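Local coordinates for protein ribulose bisphosphate carboxylase (Pyrococcus horikoshii, PDB 2D69) that probably catalyses the addition of carbon dioxide and water to ribulose 1,5-bisphosphate, yielding two molecules of 3-phosphoglycerate with the help of magnesium, at residues D403-A406 with E411-K414. Residues are numbered along the deposited sequence; the frame is centred on the assembly and turned at random.
Sequences DEKA and ELKK
The methyl group of A406 is pushed against the backbone of K413: its CB lies 3.8 Å from K413 CA and 3.9 Å from K413 N. The backbones are nearest here, A406 CA lying 4.5 Å from K413 CA. Beside it L412, with CG trans to its own N (chi1 174°), carries CD2 over to the other segment, where it rests on the first carbons of K405, 3.7 Å from K405 CG. The two side chains cross nearly at right angles; that of K405 bends at chi2 (70°), and only its CB and CG meet L412. K413 CB sits 3.5 Å from A406 O, and CG and CD of its extended chain pass 4.0 Å from that same oxygen. No hydrogen bond spans the segments; the turn between them has its own, from S408 OG to K405 O. K405 and L412 also touch A395 and A392 of helix 382-398, while E411 makes a salt bridge to K387 there. The contact thus folds two C-terminal helices together at the outside of the alpha/beta barrel. Its chemistry is aliphatic, with buried A406 and L412 at the centre and lysine stems contributing carbon while their charges point elsewhere.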
loop_
_atom_site.group_PDB
_atom_site.type_symbol
_atom_site.label_atom_id
_atom_site.label_comp_id
_atom_site.label_asym_id
_atom_site.label_seq_id
_atom_site.Cartn_x
_atom_site.Cartn_y
_atom_site.Cartn_z
ATOM N N ASP A 403 20.377 -33.575 50.052
ATOM C CA ASP A 403 20.104 -33.397 51.476
ATOM C C ASP A 403 21.037 -32.350 52.107
ATOM O O ASP A 403 20.639 -31.660 53.025
ATOM C CB ASP A 403 20.167 -34.717 52.239
ATOM C CG ASP A 403 19.087 -35.722 51.807
ATOM O OD1 ASP A 403 17.923 -35.345 51.541
ATOM O OD2 ASP A 403 19.320 -36.943 51.747
ATOM N N GLU A 404 22.267 -32.194 51.608
ATOM C CA GLU A 404 23.131 -31.091 52.087
ATOM C C GLU A 404 22.587 -29.717 51.666
ATOM O O GLU A 404 22.674 -28.750 52.409
ATOM C CB GLU A 404 24.592 -31.234 51.606
ATOM C CG GLU A 404 25.373 -32.324 52.314
ATOM C CD GLU A 404 25.890 -31.902 53.690
ATOM O OE1 GLU A 404 25.233 -31.075 54.365
ATOM O OE2 GLU A 404 26.979 -32.389 54.081
ATOM N N LYS A 405 22.042 -29.635 50.465
ATOM C CA LYS A 405 21.506 -28.369 49.952
ATOM C C LYS A 405 20.231 -27.981 50.700
ATOM O O LYS A 405 19.950 -26.813 50.900
ATOM C CB LYS A 405 21.235 -28.497 48.444
ATOM C CG LYS A 405 20.746 -27.218 47.775
ATOM C CD LYS A 405 21.814 -26.150 47.687
ATOM C CE LYS A 405 21.236 -24.909 47.017
ATOM N NZ LYS A 405 22.249 -23.958 46.554
ATOM N N ALA A 406 19.491 -28.999 51.129
ATOM C CA ALA A 406 18.199 -28.835 51.756
ATOM C C ALA A 406 18.311 -28.176 53.125
ATOM O O ALA A 406 17.321 -27.646 53.637
ATOM C CB ALA A 406 17.505 -30.180 51.867
ATOM N N GLU A 411 12.575 -24.968 50.879
ATOM C CA GLU A 411 11.687 -25.387 49.809
ATOM C C GLU A 411 12.121 -26.750 49.304
ATOM O O GLU A 411 11.310 -27.664 49.099
ATOM C CB GLU A 411 11.672 -24.341 48.688
ATOM C CG GLU A 411 11.026 -23.024 49.096
ATOM C CD GLU A 411 11.956 -22.049 49.800
ATOM O OE1 GLU A 411 11.442 -20.995 50.189
ATOM O OE2 GLU A 411 13.181 -22.297 49.962
ATOM N N LEU A 412 13.420 -26.903 49.124
ATOM C CA LEU A 412 13.953 -28.162 48.647
ATOM C C LEU A 412 13.784 -29.216 49.742
ATOM O O LEU A 412 13.467 -30.355 49.468
ATOM C CB LEU A 412 15.416 -27.991 48.219
ATOM C CG LEU A 412 16.104 -29.296 47.837
ATOM C CD1 LEU A 412 15.394 -29.985 46.640
ATOM C CD2 LEU A 412 17.591 -29.052 47.585
ATOM N N LYS A 413 13.970 -28.829 51.001
ATOM C CA LYS A 413 13.776 -29.777 52.109
ATOM C C LYS A 413 12.342 -30.341 52.096
ATOM O O LYS A 413 12.159 -31.541 52.220
ATOM C CB LYS A 413 14.112 -29.113 53.450
ATOM C CG LYS A 413 14.341 -30.087 54.638
ATOM C CD LYS A 413 14.491 -29.303 55.924
ATOM C CE LYS A 413 15.271 -30.052 56.985
ATOM N NZ LYS A 413 15.013 -29.448 58.344
ATOM N N LYS A 414 11.331 -29.492 51.899
ATOM C CA LYS A 414 9.931 -29.948 51.946
ATOM C C LYS A 414 9.597 -30.837 50.761
ATOM O O LYS A 414 8.823 -31.787 50.882
ATOM C CB LYS A 414 8.939 -28.783 51.967
ATOM C CG LYS A 414 7.739 -28.987 52.912
ATOM C CD LYS A 414 7.786 -27.966 54.051
ATOM C CE LYS A 414 6.470 -27.844 54.818
ATOM N NZ LYS A 414 6.799 -27.588 56.301
#